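Local coordinates for osmolarity sensor protein EnvZ (Escherichia coli, PDB 5XGA) that probably senses osmolarity in the bacterial envelope as a histidine kinase, its periplasmic domain here binding the zwitterionic detergent CHAPS, at residues 85-90 with 103-108; 56-61 with 107-112; 13-18 with 76-81. One frame throughout, in Å; residues are numbered along the deposited sequence. Where two conformers were deposited one is given.

Contact 1: residues 85-90 with 103-108; sequences GPTEVR and KTWLSP. With CPS (3-[(3-cholamidopropyl)dimethylammonio]-1-propanesulfonate), chain B.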
loop_
_atom_site.group_PDB
_atom_site.type_symbol
_atom_site.label_atom_id
_atom_site.label_comp_id
_atom_site.label_asym_id
_atom_site.label_seq_id
_atom_site.Cartn_x
_atom_site.Cartn_y
_atom_site.Cartn_z
ATOM N N GLY A 85 11.834 -4.033 2.247
ATOM C CA GLY A 85 11.861 -5.450 1.925
ATOM C C GLY A 85 11.262 -5.694 0.552
ATOM O O GLY A 85 10.625 -4.796 0.002
ATOM N N PRO A 86 11.474 -6.901 -0.015
ATOM C CA PRO A 86 10.992 -7.216 -1.366
ATOM C C PRO A 86 9.486 -7.069 -1.491
ATOM O O PRO A 86 8.717 -7.639 -0.704
ATOM C CB PRO A 86 11.413 -8.676 -1.560
ATOM C CG PRO A 86 12.619 -8.824 -0.685
ATOM C CD PRO A 86 12.312 -7.983 0.529
ATOM N N THR A 87 9.069 -6.333 -2.511
ATOM C CA THR A 87 7.662 -6.019 -2.676
ATOM C C THR A 87 7.245 -6.127 -4.133
ATOM O O THR A 87 8.063 -5.964 -5.040
ATOM C CB THR A 87 7.366 -4.606 -2.143
ATOM O OG1 THR A 87 7.832 -4.506 -0.790
ATOM C CG2 THR A 87 5.884 -4.308 -2.192
ATOM N N GLU A 88 5.965 -6.414 -4.353
ATOM C CA GLU A 88 5.388 -6.369 -5.682
ATOM C C GLU A 88 4.201 -5.397 -5.667
ATOM O O GLU A 88 3.334 -5.504 -4.814
ATOM C CB GLU A 88 4.940 -7.766 -6.124
ATOM C CG GLU A 88 3.960 -7.805 -7.293
ATOM C CD GLU A 88 4.609 -7.541 -8.625
ATOM O OE1 GLU A 88 5.409 -6.591 -8.706
ATOM O OE2 GLU A 88 4.314 -8.278 -9.594
ATOM N N VAL A 89 4.188 -4.446 -6.596
ATOM C CA VAL A 89 3.043 -3.568 -6.777
ATOM C C VAL A 89 2.477 -3.791 -8.171
ATOM O O VAL A 89 3.190 -3.672 -9.167
ATOM C CB VAL A 89 3.411 -2.078 -6.602
ATOM C CG1 VAL A 89 2.260 -1.179 -7.060
ATOM C CG2 VAL A 89 3.828 -1.778 -5.133
ATOM N N ARG A 90 1.195 -4.121 -8.238
ATOM C CA ARG A 90 0.508 -4.223 -9.522
ATOM C C ARG A 90 -0.644 -3.237 -9.542
ATOM O O ARG A 90 -1.233 -2.945 -8.492
ATOM C CB ARG A 90 0.006 -5.647 -9.758
ATOM C CG ARG A 90 1.109 -6.679 -9.830
ATOM C CD ARG A 90 0.611 -7.992 -10.404
ATOM N NE ARG A 90 1.523 -9.069 -10.042
ATOM C CZ ARG A 90 1.187 -10.351 -10.007
ATOM N NH1 ARG A 90 -0.049 -10.715 -10.328
ATOM N NH2 ARG A 90 2.081 -11.262 -9.647
ATOM N N LYS A 103 1.832 -6.938 -2.633
ATOM C CA LYS A 103 2.268 -8.103 -1.885
ATOM C C LYS A 103 3.680 -7.838 -1.363
ATOM O O LYS A 103 4.500 -7.248 -2.069
ATOM C CB LYS A 103 2.227 -9.368 -2.763
ATOM C CG LYS A 103 2.657 -10.631 -2.021
ATOM C CD LYS A 103 2.390 -11.901 -2.817
ATOM C CE LYS A 103 0.968 -12.426 -2.575
ATOM N NZ LYS A 103 0.799 -13.789 -3.166
ATOM N N THR A 104 3.955 -8.237 -0.123
ATOM C CA THR A 104 5.286 -8.020 0.456
ATOM C C THR A 104 5.878 -9.290 1.005
ATOM O O THR A 104 5.178 -10.285 1.192
ATOM C CB THR A 104 5.294 -7.001 1.617
ATOM O OG1 THR A 104 4.897 -7.656 2.833
ATOM C CG2 THR A 104 4.393 -5.786 1.317
ATOM N N TRP A 105 7.171 -9.227 1.304
ATOM C CA TRP A 105 7.904 -10.400 1.761
ATOM C C TRP A 105 7.388 -10.858 3.118
ATOM O O TRP A 105 7.564 -12.019 3.491
ATOM C CB TRP A 105 9.404 -10.102 1.834
ATOM C CG TRP A 105 9.804 -9.278 3.037
ATOM C CD1 TRP A 105 10.457 -9.725 4.151
ATOM C CD2 TRP A 105 9.572 -7.878 3.245
ATOM N NE1 TRP A 105 10.652 -8.689 5.036
ATOM C CE2 TRP A 105 10.116 -7.544 4.507
ATOM C CE3 TRP A 105 8.955 -6.873 2.492
ATOM C CZ2 TRP A 105 10.062 -6.250 5.032
ATOM C CZ3 TRP A 105 8.904 -5.586 3.011
ATOM C CH2 TRP A 105 9.456 -5.286 4.271
ATOM N N LEU A 106 6.746 -9.934 3.839
ATOM C CA LEU A 106 6.210 -10.177 5.181
ATOM C C LEU A 106 5.006 -11.118 5.193
ATOM O O LEU A 106 4.799 -11.858 6.154
ATOM C CB LEU A 106 5.809 -8.851 5.843
ATOM C CG LEU A 106 6.868 -7.805 6.193
ATOM C CD1 LEU A 106 6.199 -6.469 6.496
ATOM C CD2 LEU A 106 7.725 -8.247 7.374
ATOM N N SER A 107 4.201 -11.079 4.139
ATOM C CA SER A 107 3.015 -11.930 4.056
ATOM C C SER A 107 2.824 -12.431 2.647
ATOM O O SER A 107 1.946 -11.957 1.929
ATOM C CB SER A 107 1.764 -11.171 4.504
ATOM O OG SER A 107 1.918 -10.670 5.815
ATOM N N PRO A 108 3.651 -13.398 2.245
ATOM C CA PRO A 108 3.739 -13.868 0.860
ATOM C C PRO A 108 2.456 -14.488 0.322
ATOM O O PRO A 108 2.317 -14.604 -0.898
ATOM C CB PRO A 108 4.858 -14.920 0.923
ATOM C CG PRO A 108 4.968 -15.296 2.346
ATOM C CD PRO A 108 4.617 -14.078 3.124
HETATM C C1 CPS B . 1.087 -4.979 5.473
HETATM C C2 CPS B . 0.066 -5.742 6.284
HETATM C C3 CPS B . 1.460 -5.388 8.388
HETATM C C4 CPS B . 2.046 -6.005 9.636
HETATM C C5 CPS B . 1.008 -6.723 10.431
HETATM C C6 CPS B . 0.336 -7.719 9.524
HETATM C C7 CPS B . -0.535 -8.567 10.401
HETATM C C8 CPS B . 0.308 -8.661 11.653
HETATM C C9 CPS B . 1.483 -7.697 11.491
HETATM C C10 CPS B . 0.076 -5.668 11.013
HETATM C C11 CPS B . -0.931 -4.728 6.794
HETATM C C12 CPS B . 2.069 -5.897 4.770
HETATM C C13 CPS B . 1.322 -6.826 3.847
HETATM C C14 CPS B . 0.384 -7.680 4.684
HETATM C C15 CPS B . -0.607 -6.801 5.408
HETATM C C16 CPS B . -1.606 -7.658 6.167
HETATM C C17 CPS B . -1.049 -8.204 7.479
HETATM C C18 CPS B . -0.352 -7.111 8.316
HETATM C C19 CPS B . 0.700 -6.379 7.515
HETATM C C20 CPS B . 1.967 -7.152 12.852
HETATM C C21 CPS B . 2.976 -6.001 12.789
HETATM C C22 CPS B . 2.495 -8.268 13.746
HETATM C C23 CPS B . 2.729 -7.931 15.209
HETATM C C24 CPS B . 2.561 -9.183 16.062
HETATM C C25 CPS B . 1.225 -10.392 17.744
HETATM C C26 CPS B . -0.094 -10.298 18.534
HETATM C C27 CPS B . -0.444 -11.543 19.371
HETATM C C28 CPS B . -1.099 -10.420 21.370
HETATM C C29 CPS B . -2.683 -10.695 19.621
HETATM C C30 CPS B . -2.020 -12.651 20.792
HETATM N N1 CPS B . 1.501 -9.240 16.872
HETATM N N2 CPS B . -1.559 -11.330 20.316
HETATM O O1 CPS B . 3.367 -10.105 16.031
HETATM O O2 CPS B . 2.265 -7.581 3.086
HETATM O O3 CPS B . -0.220 -9.339 7.227
HETATM O O4 CPS B . 3.011 -6.941 9.234
#
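W105 lies against G85 and P86 along most of its side chain. Its CB packs 3.8 Å from P86 CD, and CG, set between the backbone N and the carbonyl carbon (chi1 77°), is equally close to that methylene. P86 CD stands over the rim of one indole face, the two side chains crossing at about a right angle. Towards the tip, the six-membered ring has G85 CA over the same face, although the modelled separation is too short to carry weight. L106 CG covers the rim of the opposite face. The packing sits at the open end of the antiparallel β hairpin formed by strands 87-92 and 99-104. E88 and K103 are a hydrogen-bonded pair: E88 N reaches K103 O at 2.8 Å in an almost straight bond (173°), and K103 N returns to E88 O at 3.0 Å. T87 and T104 follow as a non-hydrogen-bonded pair, beyond which W105 N makes a weak, bent bond to P86 O (3.0 Å, 124°). The chain then leaves the sheet through a type I turn, T104 to S107, with T104 OG1 accepting from L106 N in an ST turn. The same hydroxyl is hydrogen-bonded to O2 of CHAPS at 2.6 Å, while S107 OG pairs with its O3 at 2.9 Å. On the other face of the hairpin, K103 NZ donates to P108 O and is also hydrogen-bonded to N58 OD1.

Contact 2: residues 56-61 with 107-112; sequences YSNEAA and SPNIWV. With CPS (3-[(3-cholamidopropyl)dimethylammonio]-1-propanesulfonate), chain B.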
loop_
_atom_site.group_PDB
_atom_site.type_symbol
_atom_site.label_atom_id
_atom_site.label_comp_id
_atom_site.label_asym_id
_atom_site.label_seq_id
_atom_site.Cartn_x
_atom_site.Cartn_y
_atom_site.Cartn_z
ATOM N N TYR A 56 -6.739 -10.175 0.570
ATOM C CA TYR A 56 -7.175 -11.262 -0.309
ATOM C C TYR A 56 -6.237 -12.458 -0.268
ATOM O O TYR A 56 -5.024 -12.292 -0.257
ATOM C CB TYR A 56 -7.258 -10.781 -1.751
ATOM C CG TYR A 56 -8.472 -9.957 -2.087
ATOM C CD1 TYR A 56 -8.633 -8.675 -1.575
ATOM C CD2 TYR A 56 -9.438 -10.449 -2.948
ATOM C CE1 TYR A 56 -9.742 -7.912 -1.902
ATOM C CE2 TYR A 56 -10.557 -9.694 -3.276
ATOM C CZ TYR A 56 -10.703 -8.429 -2.751
ATOM O OH TYR A 56 -11.817 -7.677 -3.091
ATOM N N SER A 57 -6.801 -13.663 -0.275
ATOM C CA SER A 57 -6.007 -14.855 -0.568
ATOM C C SER A 57 -5.578 -14.799 -2.023
ATOM O O SER A 57 -6.173 -14.075 -2.816
ATOM C CB SER A 57 -6.807 -16.134 -0.306
ATOM O OG SER A 57 -7.883 -16.234 -1.214
ATOM N N ASN A 58 -4.557 -15.572 -2.382
ATOM C CA ASN A 58 -4.103 -15.647 -3.772
ATOM C C ASN A 58 -5.234 -16.005 -4.728
ATOM O O ASN A 58 -5.383 -15.401 -5.799
ATOM C CB ASN A 58 -2.959 -16.664 -3.906
ATOM C CG ASN A 58 -1.735 -16.259 -3.113
ATOM O OD1 ASN A 58 -1.465 -15.070 -2.951
ATOM N ND2 ASN A 58 -0.993 -17.239 -2.604
ATOM N N GLU A 59 -6.036 -16.987 -4.331
ATOM C CA GLU A 59 -7.127 -17.474 -5.171
ATOM C C GLU A 59 -8.179 -16.382 -5.376
ATOM O O GLU A 59 -8.547 -16.068 -6.513
ATOM C CB GLU A 59 -7.764 -18.723 -4.548
ATOM C CG GLU A 59 -8.978 -19.261 -5.304
ATOM C CD GLU A 59 -9.694 -20.379 -4.555
ATOM O OE1 GLU A 59 -9.009 -21.168 -3.869
ATOM O OE2 GLU A 59 -10.940 -20.464 -4.647
ATOM N N ALA A 60 -8.640 -15.797 -4.272
ATOM C CA ALA A 60 -9.655 -14.745 -4.305
ATOM C C ALA A 60 -9.184 -13.541 -5.094
ATOM O O ALA A 60 -9.935 -12.977 -5.890
ATOM C CB ALA A 60 -10.026 -14.336 -2.901
ATOM N N ALA A 61 -7.934 -13.146 -4.873
ATOM C CA ALA A 61 -7.358 -12.007 -5.582
ATOM C C ALA A 61 -7.403 -12.200 -7.086
ATOM O O ALA A 61 -7.764 -11.286 -7.835
ATOM C CB ALA A 61 -5.931 -11.780 -5.149
ATOM N N SER A 107 4.201 -11.079 4.139
ATOM C CA SER A 107 3.015 -11.930 4.056
ATOM C C SER A 107 2.824 -12.431 2.647
ATOM O O SER A 107 1.946 -11.957 1.929
ATOM C CB SER A 107 1.764 -11.171 4.504
ATOM O OG SER A 107 1.918 -10.670 5.815
ATOM N N PRO A 108 3.651 -13.398 2.245
ATOM C CA PRO A 108 3.739 -13.868 0.860
ATOM C C PRO A 108 2.456 -14.488 0.322
ATOM O O PRO A 108 2.317 -14.604 -0.898
ATOM C CB PRO A 108 4.858 -14.920 0.923
ATOM C CG PRO A 108 4.968 -15.296 2.346
ATOM C CD PRO A 108 4.617 -14.078 3.124
ATOM N N ASN A 109 1.537 -14.876 1.203
ATOM C CA ASN A 109 0.286 -15.488 0.749
ATOM C C ASN A 109 -0.939 -14.570 0.860
ATOM O O ASN A 109 -2.069 -15.035 0.727
ATOM C CB ASN A 109 0.021 -16.781 1.524
ATOM C CG ASN A 109 1.064 -17.849 1.250
ATOM O OD1 ASN A 109 1.390 -18.146 0.096
ATOM N ND2 ASN A 109 1.604 -18.424 2.316
ATOM N N ILE A 110 -0.704 -13.279 1.097
ATOM C CA ILE A 110 -1.773 -12.273 1.166
ATOM C C ILE A 110 -1.569 -11.179 0.114
ATOM O O ILE A 110 -0.473 -10.622 -0.009
ATOM C CB ILE A 110 -1.846 -11.596 2.570
ATOM C CG1 ILE A 110 -2.190 -12.615 3.653
ATOM C CG2 ILE A 110 -2.847 -10.442 2.578
ATOM C CD1 ILE A 110 -3.485 -13.365 3.388
ATOM N N TRP A 111 -2.619 -10.869 -0.640
ATOM C CA TRP A 111 -2.621 -9.672 -1.463
ATOM C C TRP A 111 -3.343 -8.532 -0.745
ATOM O O TRP A 111 -4.431 -8.717 -0.194
ATOM C CB TRP A 111 -3.287 -9.935 -2.813
ATOM C CG TRP A 111 -2.381 -10.598 -3.805
ATOM C CD1 TRP A 111 -2.314 -11.930 -4.091
ATOM C CD2 TRP A 111 -1.409 -9.959 -4.642
ATOM N NE1 TRP A 111 -1.368 -12.161 -5.063
ATOM C CE2 TRP A 111 -0.796 -10.964 -5.418
ATOM C CE3 TRP A 111 -0.998 -8.631 -4.814
ATOM C CZ2 TRP A 111 0.211 -10.688 -6.339
ATOM C CZ3 TRP A 111 -0.005 -8.358 -5.740
ATOM C CH2 TRP A 111 0.597 -9.384 -6.481
ATOM N N VAL A 112 -2.737 -7.354 -0.765
ATOM C CA VAL A 112 -3.345 -6.156 -0.190
ATOM C C VAL A 112 -3.992 -5.346 -1.306
ATOM O O VAL A 112 -3.313 -4.950 -2.257
ATOM C CB VAL A 112 -2.291 -5.301 0.558
ATOM C CG1 VAL A 112 -2.849 -3.955 0.941
ATOM C CG2 VAL A 112 -1.776 -6.049 1.794
HETATM C C1 CPS B . 1.087 -4.979 5.473
HETATM C C2 CPS B . 0.066 -5.742 6.284
HETATM C C3 CPS B . 1.460 -5.388 8.388
HETATM C C4 CPS B . 2.046 -6.005 9.636
HETATM C C5 CPS B . 1.008 -6.723 10.431
HETATM C C6 CPS B . 0.336 -7.719 9.524
HETATM C C7 CPS B . -0.535 -8.567 10.401
HETATM C C8 CPS B . 0.308 -8.661 11.653
HETATM C C9 CPS B . 1.483 -7.697 11.491
HETATM C C10 CPS B . 0.076 -5.668 11.013
HETATM C C11 CPS B . -0.931 -4.728 6.794
HETATM C C12 CPS B . 2.069 -5.897 4.770
HETATM C C13 CPS B . 1.322 -6.826 3.847
HETATM C C14 CPS B . 0.384 -7.680 4.684
HETATM C C15 CPS B . -0.607 -6.801 5.408
HETATM C C16 CPS B . -1.606 -7.658 6.167
HETATM C C17 CPS B . -1.049 -8.204 7.479
HETATM C C18 CPS B . -0.352 -7.111 8.316
HETATM C C19 CPS B . 0.700 -6.379 7.515
HETATM C C20 CPS B . 1.967 -7.152 12.852
HETATM C C21 CPS B . 2.976 -6.001 12.789
HETATM C C22 CPS B . 2.495 -8.268 13.746
HETATM C C23 CPS B . 2.729 -7.931 15.209
HETATM C C24 CPS B . 2.561 -9.183 16.062
HETATM C C25 CPS B . 1.225 -10.392 17.744
HETATM C C26 CPS B . -0.094 -10.298 18.534
HETATM C C27 CPS B . -0.444 -11.543 19.371
HETATM C C28 CPS B . -1.099 -10.420 21.370
HETATM C C29 CPS B . -2.683 -10.695 19.621
HETATM C C30 CPS B . -2.020 -12.651 20.792
HETATM N N1 CPS B . 1.501 -9.240 16.872
HETATM N N2 CPS B . -1.559 -11.330 20.316
HETATM O O1 CPS B . 3.367 -10.105 16.031
HETATM O O2 CPS B . 2.265 -7.581 3.086
HETATM O O3 CPS B . -0.220 -9.339 7.227
HETATM O O4 CPS B . 3.011 -6.941 9.234
HETATM O O HOH W 1 -3.296 -17.219 -0.360
#
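Y56 and W111 form an antiparallel hydrogen-bonded pair where strand 54-57, an outermost strand of the five-stranded sheet, runs beside strand 110-115 and then passes directly into helix 58-64. Two backbone bonds make the pair, Y56 N to W111 O and W111 N to Y56 O, both 2.8 Å long. The helix start is capped by S57, whose OG accepts from A60 N at 3.2 Å. A water extends the polar link past the paired strands, accepting from N58 N at 2.9 Å and donating to N109 O at 2.7 Å. Van der Waals contacts gather on the W111 indole. A61 CB, one turn into the helix, lies 3.8 Å from W111 CD1. N58 crosses the indole at about a right angle, the amide and ring planes 78° apart, and its OD1 comes within 3.4 Å of CD1; this oxygen takes its hydrogen bond from K103. Strand 99-104 adds W101, which packs on both W111 and A61. On the detergent side, I110 touches a second CHAPS, and V112 CG2 lies 3.8 Å from C13 of the first.

Contact 3: residues 13-18 with 76-81; sequences FNKVLA and SHQMAQ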
loop_
_atom_site.group_PDB
_atom_site.type_symbol
_atom_site.label_atom_id
_atom_site.label_comp_id
_atom_site.label_asym_id
_atom_site.label_seq_id
_atom_site.Cartn_x
_atom_site.Cartn_y
_atom_site.Cartn_z
ATOM N N PHE A 13 0.024 8.636 -5.060
ATOM C CA PHE A 13 -0.711 7.692 -4.227
ATOM C C PHE A 13 0.209 6.595 -3.719
ATOM O O PHE A 13 0.139 6.214 -2.555
ATOM C CB PHE A 13 -1.874 7.079 -4.986
ATOM C CG PHE A 13 -2.681 6.120 -4.163
ATOM C CD1 PHE A 13 -3.527 6.579 -3.172
ATOM C CD2 PHE A 13 -2.604 4.761 -4.391
ATOM C CE1 PHE A 13 -4.279 5.692 -2.422
ATOM C CE2 PHE A 13 -3.353 3.871 -3.642
ATOM C CZ PHE A 13 -4.188 4.336 -2.663
ATOM N N ASN A 14 1.066 6.083 -4.603
ATOM C CA ASN A 14 2.048 5.074 -4.205
ATOM C C ASN A 14 2.966 5.581 -3.088
ATOM O O ASN A 14 3.322 4.832 -2.161
ATOM C CB ASN A 14 2.877 4.641 -5.424
ATOM C CG ASN A 14 3.604 3.336 -5.201
ATOM O OD1 ASN A 14 4.849 3.283 -5.186
ATOM N ND2 ASN A 14 2.836 2.264 -5.035
ATOM N N LYS A 15 3.367 6.847 -3.178
ATOM C CA LYS A 15 4.243 7.420 -2.153
ATOM C C LYS A 15 3.522 7.470 -0.821
ATOM O O LYS A 15 4.082 7.135 0.230
ATOM C CB LYS A 15 4.706 8.828 -2.528
ATOM C CG LYS A 15 5.581 8.914 -3.761
ATOM C CD LYS A 15 6.180 10.316 -3.909
ATOM C CE LYS A 15 7.506 10.411 -3.169
ATOM N NZ LYS A 15 8.464 9.364 -3.656
ATOM N N VAL A 16 2.273 7.915 -0.874
ATOM C CA VAL A 16 1.431 8.008 0.311
ATOM C C VAL A 16 1.206 6.637 0.929
ATOM O O VAL A 16 1.429 6.423 2.123
ATOM C CB VAL A 16 0.077 8.636 -0.035
ATOM C CG1 VAL A 16 -0.922 8.369 1.081
ATOM C CG2 VAL A 16 0.253 10.127 -0.301
ATOM N N LEU A 17 0.772 5.706 0.093
ATOM C CA LEU A 17 0.542 4.335 0.514
ATOM C C LEU A 17 1.770 3.716 1.188
ATOM O O LEU A 17 1.663 3.058 2.227
ATOM C CB LEU A 17 0.138 3.507 -0.698
ATOM C CG LEU A 17 -0.139 2.035 -0.486
ATOM C CD1 LEU A 17 -1.302 1.867 0.453
ATOM C CD2 LEU A 17 -0.421 1.395 -1.841
ATOM N N ALA A 18 2.933 3.919 0.587
ATOM C CA ALA A 18 4.172 3.328 1.101
ATOM C C ALA A 18 4.475 3.810 2.512
ATOM O O ALA A 18 4.788 3.017 3.406
ATOM C CB ALA A 18 5.330 3.649 0.172
ATOM N N SER A 76 6.982 -0.689 -7.748
ATOM C CA SER A 76 7.379 -1.806 -6.894
ATOM C C SER A 76 8.703 -1.518 -6.176
ATOM O O SER A 76 8.853 -1.817 -4.995
ATOM C CB SER A 76 7.488 -3.102 -7.713
ATOM O OG SER A 76 6.254 -3.414 -8.354
ATOM N N HIS A 77 9.676 -0.963 -6.888
ATOM C CA HIS A 77 10.959 -0.642 -6.254
ATOM C C HIS A 77 10.800 0.500 -5.247
ATOM O O HIS A 77 11.355 0.460 -4.142
ATOM C CB HIS A 77 12.000 -0.270 -7.300
ATOM C CG HIS A 77 12.696 -1.445 -7.897
ATOM N ND1 HIS A 77 13.833 -1.997 -7.341
ATOM C CD2 HIS A 77 12.416 -2.186 -8.994
ATOM C CE1 HIS A 77 14.226 -3.022 -8.075
ATOM N NE2 HIS A 77 13.381 -3.159 -9.083
ATOM N N GLN A 78 10.033 1.513 -5.642
ATOM C CA GLN A 78 9.770 2.654 -4.773
ATOM C C GLN A 78 9.099 2.170 -3.487
ATOM O O GLN A 78 9.458 2.587 -2.395
ATOM C CB GLN A 78 8.897 3.695 -5.489
ATOM C CG GLN A 78 8.576 4.927 -4.629
ATOM C CD GLN A 78 7.719 5.975 -5.343
ATOM O OE1 GLN A 78 8.117 7.136 -5.470
ATOM N NE2 GLN A 78 6.535 5.570 -5.797
ATOM N N MET A 79 8.134 1.272 -3.621
ATOM C CA MET A 79 7.469 0.687 -2.462
ATOM C C MET A 79 8.453 -0.175 -1.666
ATOM O O MET A 79 8.544 -0.052 -0.446
ATOM C CB MET A 79 6.258 -0.142 -2.908
ATOM C CG MET A 79 5.529 -0.869 -1.774
ATOM S SD MET A 79 4.545 0.240 -0.732
ATOM C CE MET A 79 3.369 0.901 -1.936
ATOM N N ALA A 80 9.205 -1.024 -2.358
ATOM C CA ALA A 80 10.169 -1.908 -1.675
ATOM C C ALA A 80 11.156 -1.115 -0.817
ATOM O O ALA A 80 11.457 -1.489 0.324
ATOM C CB ALA A 80 10.936 -2.760 -2.693
ATOM N N GLN A 81 11.665 -0.028 -1.379
ATOM C CA GLN A 81 12.628 0.817 -0.678
ATOM C C GLN A 81 12.047 1.445 0.584
ATOM O O GLN A 81 12.741 1.571 1.584
ATOM C CB GLN A 81 13.141 1.916 -1.606
ATOM C CG GLN A 81 14.637 2.130 -1.532
ATOM C CD GLN A 81 15.230 2.454 -2.885
ATOM O OE1 GLN A 81 14.520 2.883 -3.800
ATOM N NE2 GLN A 81 16.535 2.239 -3.028
#
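Q78 meets N14 and K15 with the two ends of one amide. Q78 NE2 donates to N14 OD1 at 2.9 Å, on a lone pair in the plane of the N14 carbonyl, and the two amide planes are only 25° apart as the side chains slide past each other in opposite directions. Q78 OE1 accepts from K15 NZ at 2.9 Å, the ammonium standing above the carbonyl plane. Next to this polar group, M79 reaches across with its thioether: SD lies 3.6 Å from A18 CB, while CE meets L17 CD2 at 3.8 Å and N14 ND2 at 3.4 Å. A bend at chi2 (74°) places SD, and a second at chi3 turns CE, towards the facing helix. Behind these side chains, helices 10-24 and 73-83 run nearly parallel, their local axes 9.5 Å apart and crossing at -24°. The sheet closes the inner side, with V89 against both N14 and M79, and L102 against M79. N14 ND2 is thus buried beside a methyl group without a hydrogen-bond partner. Donation from one end of the Q78 amide and acceptance at the other should fix its orientation, with K15 probably polarising it further.

Contacts 1 and 2 lie on the five-stranded sheet, and contact 3 joins two helices packed against it. Contacts 1 and 2 have centres 10 Å apart and share S107 and P108, which lie in the connection between neighbouring strands 99-104 and 110-115; both touch the same CHAPS molecule. Contact 3, between helices 10-24 and 73-83, is centred 11 Å from contact 1 and meets it directly, since helix 73-83 leads into strand 87-92 and M79 packs on T87. The centres of contacts 2 and 3 are 19 Å apart, and the two do not touch. Along the chain, contact 3 closes before contact 1 opens, whereas contacts 2 and 3 interleave, tying early and late parts of this small periplasmic domain together.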